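Serpin B3 (Homo sapiens, PDB 4ZK3) probably acts as a serpin-type protease inhibitor, and is linked to psoriasis as Pso p27, a compact form that builds large aggregates. Local coordinates at residues D47-Q52 and M304-N309; H83-L88 and K125-S130; K196-W201 and I210-Q215. One frame throughout, in Å; residues are numbered along the deposited sequence.

Contact 1. Residues D47-Q52 and M304-N309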
loop_
_atom_site.group_PDB
_atom_site.type_symbol
_atom_site.label_atom_id
_atom_site.label_comp_id
_atom_site.label_asym_id
_atom_site.label_seq_id
_atom_site.Cartn_x
_atom_site.Cartn_y
_atom_site.Cartn_z
ATOM N N ASP A 47 10.110 -17.950 -17.523
ATOM C CA ASP A 47 10.555 -17.335 -18.776
ATOM C C ASP A 47 10.168 -15.896 -18.787
ATOM O O ASP A 47 10.468 -15.142 -17.843
ATOM C CB ASP A 47 9.963 -18.045 -20.016
ATOM C CG ASP A 47 10.446 -19.488 -20.164
ATOM O OD1 ASP A 47 11.429 -19.877 -19.488
ATOM O OD2 ASP A 47 9.810 -20.240 -20.938
ATOM N N ASN A 48 9.444 -15.522 -19.826
ATOM C CA ASN A 48 9.135 -14.131 -20.057
ATOM C C ASN A 48 8.088 -13.585 -19.082
ATOM O O ASN A 48 8.144 -12.392 -18.717
ATOM C CB ASN A 48 8.614 -13.976 -21.473
ATOM C CG ASN A 48 9.045 -12.681 -22.100
ATOM O OD1 ASN A 48 10.231 -12.316 -22.029
ATOM N ND2 ASN A 48 8.091 -11.971 -22.722
ATOM N N THR A 49 7.138 -14.457 -18.693
ATOM C CA THR A 49 6.042 -14.098 -17.771
ATOM C C THR A 49 6.756 -13.574 -16.492
ATOM O O THR A 49 6.518 -12.445 -16.054
ATOM C CB THR A 49 5.055 -15.276 -17.504
ATOM O OG1 THR A 49 4.250 -15.535 -18.656
ATOM C CG2 THR A 49 4.058 -14.926 -16.432
ATOM N N ALA A 50 7.720 -14.343 -15.989
ATOM C CA ALA A 50 8.483 -13.950 -14.816
ATOM C C ALA A 50 9.304 -12.701 -15.032
ATOM O O ALA A 50 9.387 -11.826 -14.132
ATOM C CB ALA A 50 9.369 -15.121 -14.312
ATOM N N GLN A 51 9.929 -12.584 -16.212
ATOM C CA GLN A 51 10.804 -11.445 -16.421
ATOM C C GLN A 51 10.029 -10.110 -16.443
ATOM O O GLN A 51 10.470 -9.128 -15.902
ATOM C CB GLN A 51 11.663 -11.618 -17.692
ATOM C CG GLN A 51 12.918 -10.742 -17.694
ATOM C CD GLN A 51 13.832 -11.021 -16.484
ATOM O OE1 GLN A 51 13.955 -12.174 -16.031
ATOM N NE2 GLN A 51 14.461 -9.963 -15.944
ATOM N N GLN A 52 8.850 -10.081 -17.024
ATOM C CA GLN A 52 8.006 -8.882 -16.979
ATOM C C GLN A 52 7.577 -8.493 -15.512
ATOM O O GLN A 52 7.462 -7.315 -15.150
ATOM C CB GLN A 52 6.760 -9.159 -17.825
ATOM C CG GLN A 52 7.081 -9.143 -19.313
ATOM C CD GLN A 52 5.931 -9.530 -20.204
ATOM O OE1 GLN A 52 4.812 -9.819 -19.761
ATOM N NE2 GLN A 52 6.207 -9.552 -21.503
ATOM N N MET A 304 3.517 -5.727 -17.572
ATOM C CA MET A 304 3.067 -7.097 -17.285
ATOM C C MET A 304 1.974 -7.496 -18.280
ATOM O O MET A 304 0.770 -7.264 -18.033
ATOM C CB MET A 304 2.614 -7.278 -15.812
ATOM C CG MET A 304 3.716 -7.568 -14.817
ATOM S SD MET A 304 3.147 -7.399 -13.074
ATOM C CE MET A 304 1.840 -8.597 -13.006
ATOM N N VAL A 305 2.403 -8.105 -19.404
ATOM C CA VAL A 305 1.461 -8.509 -20.471
ATOM C C VAL A 305 1.194 -10.000 -20.586
ATOM O O VAL A 305 0.023 -10.398 -20.711
ATOM C CB VAL A 305 1.804 -7.963 -21.900
ATOM C CG1 VAL A 305 0.893 -6.780 -22.243
ATOM C CG2 VAL A 305 3.243 -7.537 -22.024
ATOM N N ASP A 306 2.244 -10.815 -20.587
ATOM C CA ASP A 306 2.069 -12.279 -20.833
ATOM C C ASP A 306 1.070 -12.936 -19.807
ATOM O O ASP A 306 0.293 -13.853 -20.114
ATOM C CB ASP A 306 3.437 -13.014 -20.725
ATOM C CG ASP A 306 4.420 -12.733 -21.935
ATOM O OD1 ASP A 306 4.218 -11.730 -22.659
ATOM O OD2 ASP A 306 5.423 -13.516 -22.079
ATOM N N ILE A 307 1.144 -12.443 -18.561
ATOM C CA ILE A 307 0.429 -12.966 -17.415
ATOM C C ILE A 307 -1.057 -12.812 -17.614
ATOM O O ILE A 307 -1.852 -13.597 -17.058
ATOM C CB ILE A 307 0.914 -12.234 -16.125
ATOM C CG1 ILE A 307 0.371 -12.858 -14.879
ATOM C CG2 ILE A 307 0.483 -10.777 -16.116
ATOM C CD1 ILE A 307 1.049 -14.126 -14.495
ATOM N N PHE A 308 -1.474 -11.817 -18.384
ATOM C CA PHE A 308 -2.940 -11.626 -18.614
ATOM C C PHE A 308 -3.475 -12.223 -19.944
ATOM O O PHE A 308 -4.653 -12.098 -20.244
ATOM C CB PHE A 308 -3.343 -10.151 -18.485
ATOM C CG PHE A 308 -2.980 -9.529 -17.141
ATOM C CD1 PHE A 308 -3.572 -9.970 -15.957
ATOM C CD2 PHE A 308 -2.061 -8.492 -17.069
ATOM C CE1 PHE A 308 -3.248 -9.398 -14.741
ATOM C CE2 PHE A 308 -1.745 -7.905 -15.846
ATOM C CZ PHE A 308 -2.331 -8.371 -14.689
ATOM N N ASN A 309 -2.625 -12.905 -20.710
ATOM C CA ASN A 309 -3.070 -13.474 -21.977
ATOM C C ASN A 309 -2.524 -14.853 -22.205
ATOM O O ASN A 309 -1.859 -15.444 -21.316
ATOM C CB ASN A 309 -2.726 -12.533 -23.159
ATOM C CG ASN A 309 -1.235 -12.461 -23.465
ATOM O OD1 ASN A 309 -0.463 -13.401 -23.237
ATOM N ND2 ASN A 309 -0.821 -11.319 -23.998
HETATM O O HOH W 1 3.936 -11.193 -17.424
#
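Gln52 sends its side chain across to residues 304-309 with CG anti to its own carbonyl carbon (chi1 -73°) and CD anti to CA (chi2 175°), so that the amide is carried on a straight stem away from helix 47-57. Asp306 takes a similar first torsion, and its carboxylate comes back toward the helix. The two side chains cross at about a right angle, their flat ends turned 69° from each other. Gln52 OE1 is the centre of the junction: it accepts Asp306 N at 2.9 Å, nearly straight and on a lone pair in the carbonyl plane, and Val305 N at 3.0 Å from well above that plane. A water adds a third grip, donating to Gln52 OE1 at 2.8 Å and to Thr49 O while accepting from Ile307 N.

Here one side-chain carbonyl takes up the amides at the start of a short 3-10 turn, 306-308, in the connection that follows helix 296-302 of the serpin fold. Gln52 NE2 answers with a weak bond to Asp306 OD1 (3.2 Å), adding to the hold that the two backbone N-H groups have on OE1. The other carboxylate oxygen, Asp306 OD2, is met from above its plane by Asn48 ND2 at 3.1 Å, so both oxygens are engaged by the same helix. On the buried flank, Thr49 OG1 rests on Asp306 CB (3.4 Å) while hydrogen-bonding Asp313 N, and Thr49 CG2 packs on Ile307 CD1 at 3.7 Å. Ile307 also touches Val41 of helix 31-42 and Leu325 of strand 325-336.

Contact 2. Residues H83-L88 and K125-S130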
loop_
_atom_site.group_PDB
_atom_site.type_symbol
_atom_site.label_atom_id
_atom_site.label_comp_id
_atom_site.label_asym_id
_atom_site.label_seq_id
_atom_site.Cartn_x
_atom_site.Cartn_y
_atom_site.Cartn_z
ATOM N N HIS A 83 13.885 -14.413 -0.537
ATOM C CA HIS A 83 14.465 -14.548 0.801
ATOM C C HIS A 83 14.456 -13.204 1.499
ATOM O O HIS A 83 14.208 -13.090 2.689
ATOM C CB HIS A 83 15.953 -14.979 0.724
ATOM C CG HIS A 83 16.180 -16.417 0.361
ATOM N ND1 HIS A 83 16.500 -17.377 1.302
ATOM C CD2 HIS A 83 16.183 -17.052 -0.841
ATOM C CE1 HIS A 83 16.657 -18.546 0.698
ATOM N NE2 HIS A 83 16.470 -18.376 -0.601
ATOM N N GLN A 84 14.816 -12.175 0.760
ATOM C CA GLN A 84 14.876 -10.831 1.332
ATOM C C GLN A 84 13.461 -10.352 1.688
ATOM O O GLN A 84 13.222 -9.772 2.760
ATOM C CB GLN A 84 15.618 -9.875 0.386
ATOM C CG GLN A 84 17.062 -10.324 0.158
ATOM C CD GLN A 84 17.903 -9.291 -0.529
ATOM O OE1 GLN A 84 18.612 -9.587 -1.486
ATOM N NE2 GLN A 84 17.811 -8.058 -0.055
ATOM N N PHE A 85 12.511 -10.694 0.824
ATOM C CA PHE A 85 11.131 -10.379 1.104
ATOM C C PHE A 85 10.610 -11.176 2.306
ATOM O O PHE A 85 9.860 -10.645 3.118
ATOM C CB PHE A 85 10.253 -10.591 -0.139
ATOM C CG PHE A 85 9.050 -9.718 -0.142
ATOM C CD1 PHE A 85 7.906 -10.137 0.447
ATOM C CD2 PHE A 85 9.116 -8.433 -0.641
ATOM C CE1 PHE A 85 6.807 -9.307 0.497
ATOM C CE2 PHE A 85 8.022 -7.582 -0.604
ATOM C CZ PHE A 85 6.867 -8.017 -0.040
ATOM N N GLN A 86 11.036 -12.433 2.457
ATOM C CA GLN A 86 10.645 -13.204 3.607
ATOM C C GLN A 86 11.097 -12.548 4.912
ATOM O O GLN A 86 10.338 -12.532 5.908
ATOM C CB GLN A 86 11.200 -14.607 3.498
ATOM C CG GLN A 86 11.012 -15.468 4.708
ATOM C CD GLN A 86 11.990 -16.643 4.693
ATOM O OE1 GLN A 86 12.443 -17.122 3.620
ATOM N NE2 GLN A 86 12.353 -17.094 5.881
ATOM N N LYS A 87 12.313 -12.003 4.916
ATOM C CA LYS A 87 12.830 -11.294 6.101
ATOM C C LYS A 87 11.963 -10.058 6.388
ATOM O O LYS A 87 11.581 -9.814 7.532
ATOM C CB LYS A 87 14.272 -10.842 5.880
ATOM C CG LYS A 87 15.324 -11.917 6.141
ATOM C CD LYS A 87 16.697 -11.286 6.424
ATOM C CE LYS A 87 17.624 -12.179 7.259
ATOM N NZ LYS A 87 18.649 -12.926 6.468
ATOM N N LEU A 88 11.632 -9.286 5.348
ATOM C CA LEU A 88 10.696 -8.187 5.517
ATOM C C LEU A 88 9.369 -8.608 6.128
ATOM O O LEU A 88 8.919 -7.985 7.096
ATOM C CB LEU A 88 10.381 -7.503 4.191
ATOM C CG LEU A 88 11.246 -6.326 3.755
ATOM C CD1 LEU A 88 10.597 -5.722 2.514
ATOM C CD2 LEU A 88 11.441 -5.287 4.865
ATOM N N LYS A 125 7.009 -20.901 2.499
ATOM C CA LYS A 125 8.291 -20.514 3.033
ATOM C C LYS A 125 8.677 -19.028 2.847
ATOM O O LYS A 125 9.139 -18.418 3.787
ATOM C CB LYS A 125 9.373 -21.344 2.377
ATOM C CG LYS A 125 10.781 -20.977 2.825
ATOM C CD LYS A 125 11.793 -21.425 1.775
ATOM C CE LYS A 125 13.227 -21.315 2.259
ATOM N NZ LYS A 125 14.072 -22.075 1.301
ATOM N N PHE A 126 8.577 -18.487 1.638
ATOM C CA PHE A 126 8.967 -17.063 1.430
ATOM C C PHE A 126 7.908 -16.012 1.829
ATOM O O PHE A 126 8.277 -14.891 2.239
ATOM C CB PHE A 126 9.405 -16.810 -0.005
ATOM C CG PHE A 126 10.567 -17.653 -0.414
ATOM C CD1 PHE A 126 11.823 -17.419 0.126
ATOM C CD2 PHE A 126 10.387 -18.732 -1.282
ATOM C CE1 PHE A 126 12.888 -18.234 -0.219
ATOM C CE2 PHE A 126 11.449 -19.550 -1.622
ATOM C CZ PHE A 126 12.702 -19.298 -1.091
ATOM N N TYR A 127 6.631 -16.386 1.717
ATOM C CA TYR A 127 5.514 -15.442 1.889
ATOM C C TYR A 127 4.619 -15.843 3.035
ATOM O O TYR A 127 3.624 -15.198 3.289
ATOM C CB TYR A 127 4.694 -15.371 0.590
ATOM C CG TYR A 127 5.452 -14.664 -0.458
ATOM C CD1 TYR A 127 5.453 -13.273 -0.526
ATOM C CD2 TYR A 127 6.286 -15.362 -1.308
ATOM C CE1 TYR A 127 6.210 -12.618 -1.473
ATOM C CE2 TYR A 127 7.071 -14.699 -2.239
ATOM C CZ TYR A 127 7.019 -13.356 -2.330
ATOM O OH TYR A 127 7.814 -12.716 -3.252
ATOM N N GLN A 128 4.979 -16.917 3.756
ATOM C CA GLN A 128 4.208 -17.352 4.934
ATOM C C GLN A 128 2.764 -17.623 4.524
ATOM O O GLN A 128 1.838 -17.479 5.302
ATOM C CB GLN A 128 4.269 -16.313 6.057
ATOM C CG GLN A 128 5.654 -15.764 6.383
ATOM C CD GLN A 128 5.656 -14.648 7.508
ATOM O OE1 GLN A 128 4.717 -13.833 7.670
ATOM N NE2 GLN A 128 6.746 -14.618 8.269
ATOM N N THR A 129 2.560 -18.043 3.287
ATOM C CA THR A 129 1.242 -18.193 2.745
ATOM C C THR A 129 0.539 -19.456 3.331
ATOM O O THR A 129 1.108 -20.550 3.293
ATOM C CB THR A 129 1.344 -18.280 1.216
ATOM O OG1 THR A 129 2.048 -17.111 0.734
ATOM C CG2 THR A 129 -0.055 -18.333 0.603
ATOM N N SER A 130 -0.703 -19.317 3.794
ATOM C CA SER A 130 -1.515 -20.481 4.143
ATOM C C SER A 130 -2.417 -20.755 2.950
ATOM O O SER A 130 -2.548 -19.919 2.063
ATOM C CB SER A 130 -2.345 -20.224 5.424
ATOM O OG SER A 130 -3.157 -19.070 5.232
#
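Phe85 and Tyr127 form the buried half of this meeting between helix 81-91 and the end of helix 117-127. Phe85 CD1 lies 3.6 Å from Tyr127 CE1, and the two side chains cross at about a right angle with their rings inclined by 33°. Helix 31-42 closes in behind them, with Thr35 and Ser36 against Phe85 and Met40 against Tyr127. Next to this pair the backbones come close: Phe126 O presses on Gln86 CB and makes a CA-H...O contact with Gln86 CA, at 3.2 Å.

The outer half is more open to solvent, though the ring pair itself is close. Chi1 of Phe126 (-59°) sets CG beside the backbone N, and the ring, its plane 66° from that of His83, turns an edge to the imidazole face in a T-shaped pair, centroids 4.9 Å apart. Its CE1 stands over the middle of the imidazole, 3.6 Å from His83 NE2. Looser is the exposed Lys125 end: CD of the extended chain lies over one face of the Phe126 ring, toward its rim, and NZ, 4.8 Å from His83 NE2, makes no bond across the contact.

No hydrogen bond joins the two segments. Phe126 O, buried and without a conventional partner, has little beyond the C-H contact to offset its lost hydration, so cohesion here comes mainly from rings and hydrocarbon, while the nearby ammonium may disfavour a charged His83.

Contact 3. Residues K196-W201 and I210-Q215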
loop_
_atom_site.group_PDB
_atom_site.type_symbol
_atom_site.label_atom_id
_atom_site.label_comp_id
_atom_site.label_asym_id
_atom_site.label_seq_id
_atom_site.Cartn_x
_atom_site.Cartn_y
_atom_site.Cartn_z
ATOM N N LYS A 196 -10.675 22.090 15.927
ATOM C CA LYS A 196 -11.608 23.164 15.567
ATOM C C LYS A 196 -12.063 22.995 14.137
ATOM O O LYS A 196 -11.288 22.506 13.329
ATOM C CB LYS A 196 -10.879 24.497 15.596
ATOM C CG LYS A 196 -10.896 25.272 16.910
ATOM C CD LYS A 196 -9.919 26.467 16.865
ATOM C CE LYS A 196 -10.015 27.355 15.626
ATOM N NZ LYS A 196 -11.211 28.249 15.665
ATOM N N GLU A 197 -13.286 23.423 13.788
ATOM C CA GLU A 197 -13.706 23.439 12.379
ATOM C C GLU A 197 -12.919 24.504 11.636
ATOM O O GLU A 197 -12.817 25.607 12.118
ATOM C CB GLU A 197 -15.185 23.749 12.248
ATOM C CG GLU A 197 -15.717 23.466 10.867
ATOM C CD GLU A 197 -17.092 24.073 10.629
ATOM O OE1 GLU A 197 -17.428 25.133 11.215
ATOM O OE2 GLU A 197 -17.857 23.489 9.836
ATOM N N GLU A 198 -12.351 24.183 10.475
ATOM C CA GLU A 198 -11.675 25.192 9.661
ATOM C C GLU A 198 -11.951 24.867 8.255
ATOM O O GLU A 198 -12.570 23.841 7.929
ATOM C CB GLU A 198 -10.147 25.198 9.817
ATOM C CG GLU A 198 -9.682 25.271 11.241
ATOM C CD GLU A 198 -8.182 25.434 11.338
ATOM O OE1 GLU A 198 -7.470 25.319 10.299
ATOM O OE2 GLU A 198 -7.716 25.705 12.456
ATOM N N LYS A 199 -11.500 25.765 7.396
ATOM C CA LYS A 199 -11.609 25.524 5.988
ATOM C C LYS A 199 -10.428 24.683 5.519
ATOM O O LYS A 199 -9.354 24.825 6.021
ATOM C CB LYS A 199 -11.627 26.864 5.270
ATOM C CG LYS A 199 -12.762 27.725 5.789
ATOM C CD LYS A 199 -12.880 29.024 5.026
ATOM C CE LYS A 199 -13.870 29.934 5.746
ATOM N NZ LYS A 199 -14.304 30.993 4.810
ATOM N N PHE A 200 -10.678 23.811 4.568
ATOM C CA PHE A 200 -9.664 23.117 3.822
ATOM C C PHE A 200 -9.869 23.543 2.412
ATOM O O PHE A 200 -10.992 23.484 1.939
ATOM C CB PHE A 200 -9.853 21.585 3.870
ATOM C CG PHE A 200 -8.742 20.815 3.209
ATOM C CD1 PHE A 200 -8.801 20.526 1.884
ATOM C CD2 PHE A 200 -7.640 20.389 3.938
ATOM C CE1 PHE A 200 -7.810 19.802 1.271
ATOM C CE2 PHE A 200 -6.647 19.658 3.339
ATOM C CZ PHE A 200 -6.716 19.375 1.999
ATOM N N TRP A 201 -8.802 23.990 1.739
ATOM C CA TRP A 201 -8.901 24.517 0.369
ATOM C C TRP A 201 -8.357 23.489 -0.624
ATOM O O TRP A 201 -7.157 23.304 -0.702
ATOM C CB TRP A 201 -8.103 25.837 0.174
ATOM C CG TRP A 201 -8.493 27.105 0.982
ATOM C CD1 TRP A 201 -7.955 27.508 2.177
ATOM C CD2 TRP A 201 -9.390 28.170 0.580
ATOM N NE1 TRP A 201 -8.489 28.729 2.563
ATOM C CE2 TRP A 201 -9.380 29.146 1.608
ATOM C CE3 TRP A 201 -10.214 28.380 -0.520
ATOM C CZ2 TRP A 201 -10.177 30.298 1.560
ATOM C CZ3 TRP A 201 -11.018 29.537 -0.562
ATOM C CH2 TRP A 201 -10.987 30.470 0.472
ATOM N N ILE A 210 -13.794 21.105 7.644
ATOM C CA ILE A 210 -12.977 19.998 8.074
ATOM C C ILE A 210 -12.689 20.179 9.563
ATOM O O ILE A 210 -12.630 21.296 10.084
ATOM C CB ILE A 210 -11.629 19.927 7.261
ATOM C CG1 ILE A 210 -11.212 18.469 7.086
ATOM C CG2 ILE A 210 -10.549 20.812 7.935
ATOM C CD1 ILE A 210 -10.081 18.226 6.110
ATOM N N GLN A 211 -12.476 19.082 10.270
ATOM C CA GLN A 211 -12.080 19.174 11.663
ATOM C C GLN A 211 -10.549 19.189 11.712
ATOM O O GLN A 211 -9.872 18.213 11.307
ATOM C CB GLN A 211 -12.675 18.023 12.460
ATOM C CG GLN A 211 -14.203 18.023 12.519
ATOM C CD GLN A 211 -14.729 19.216 13.316
ATOM O OE1 GLN A 211 -15.338 20.129 12.749
ATOM N NE2 GLN A 211 -14.417 19.253 14.593
ATOM N N MET A 212 -9.985 20.293 12.176
ATOM C CA MET A 212 -8.525 20.461 12.191
ATOM C C MET A 212 -7.917 20.218 13.540
ATOM O O MET A 212 -8.206 20.929 14.483
ATOM C CB MET A 212 -8.108 21.871 11.700
ATOM C CG MET A 212 -6.576 22.012 11.510
ATOM S SD MET A 212 -6.026 21.015 10.088
ATOM C CE MET A 212 -6.634 21.961 8.719
ATOM N N MET A 213 -7.017 19.233 13.636
ATOM C CA MET A 213 -6.358 18.963 14.901
ATOM C C MET A 213 -5.120 19.845 14.974
ATOM O O MET A 213 -4.529 20.195 13.947
ATOM C CB MET A 213 -5.955 17.490 15.049
ATOM C CG MET A 213 -7.002 16.476 14.616
ATOM S SD MET A 213 -6.405 14.779 14.814
ATOM C CE MET A 213 -4.963 14.710 13.734
ATOM N N ARG A 214 -4.711 20.188 16.166
ATOM C CA ARG A 214 -3.674 21.211 16.348
ATOM C C ARG A 214 -2.849 20.850 17.558
ATOM O O ARG A 214 -3.393 20.396 18.548
ATOM C CB ARG A 214 -4.289 22.582 16.544
ATOM C CG ARG A 214 -5.228 22.976 15.393
ATOM C CD ARG A 214 -5.771 24.417 15.374
ATOM N NE ARG A 214 -6.775 24.663 16.383
ATOM C CZ ARG A 214 -6.509 25.028 17.634
ATOM N NH1 ARG A 214 -5.252 25.145 18.045
ATOM N NH2 ARG A 214 -7.498 25.260 18.496
ATOM N N GLN A 215 -1.528 20.983 17.425
ATOM C CA GLN A 215 -0.610 20.820 18.519
ATOM C C GLN A 215 0.702 21.524 18.166
ATOM O O GLN A 215 0.987 21.743 16.996
ATOM C CB GLN A 215 -0.356 19.337 18.851
ATOM C CG GLN A 215 0.521 18.581 17.847
ATOM C CD GLN A 215 0.846 17.164 18.300
ATOM O OE1 GLN A 215 0.325 16.187 17.760
ATOM N NE2 GLN A 215 1.673 17.044 19.319
#
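Lys196 and Met212 open a pairing in which the segments run antiparallel, but their axes stand at 113° and approach to 4.6 Å, so it is strongly twisted or bent. They form a hydrogen-bonded pair, Met212 N to Lys196 O at 2.8 Å and Lys196 N to Met212 O at 3.1 Å. Glu197 and Gln211 make the non-hydrogen-bonded pair between it and Glu198-Ile210, where Glu198 N reaches Ile210 O at 2.9 Å, nearly along the C=O axis, and the return bond is weak.

On the face bearing Glu198, Ile210 and Met212, the Glu198 side chain crosses Met212 at about a right angle, its CD 3.6 Å from Met212 CB. The carboxylate lies almost parallel to the Arg214 guanidinium, but Glu198 OE2 and Arg214 NE are 4.2 Å apart, beyond a salt bridge. Lys196 CD comes to 3.2 Å from Arg214 NH2, a doubtfully short approach; chi3 (48°) bends CE and chi4 (76°) then places NZ, 5.5 Å from that nitrogen. Ile210 CD1 touches Phe200 CD2. On the other face, Glu197 CB meets Gln211 OE1, and the Glu197 carboxylate bonds Ser209 OG.

This hairpin belongs to sheet C of the serpin fold. Strand 206-224 is flanked on its other side by strand 276-294, which bonds Gln211 and Met213 through Arg286 and Leu284, while Phe200 meets Phe387 of strand 380-387 edge-to-face.

How the contacts relate
Contacts 1 and 2 share one end of the molecule, their centres about 22 Å apart and their nearest atoms about 11 Å; helix 47-57 and helix 81-91 are consecutive helices, and helix 31-42 touches both sites. Contact 3 lies on the opposite side of the chain's centre, its centre about 47 Å from that of contact 1 and 42 Å from that of contact 2. Along the chain, contact 2 closes before contact 3 opens, and contact 1 encloses both. The long central strands lie between the two ends. Among them strand 340-351 sits between 174-185 and 325-336, as the inserted reactive-centre loop does in relaxed, cleaved serpins.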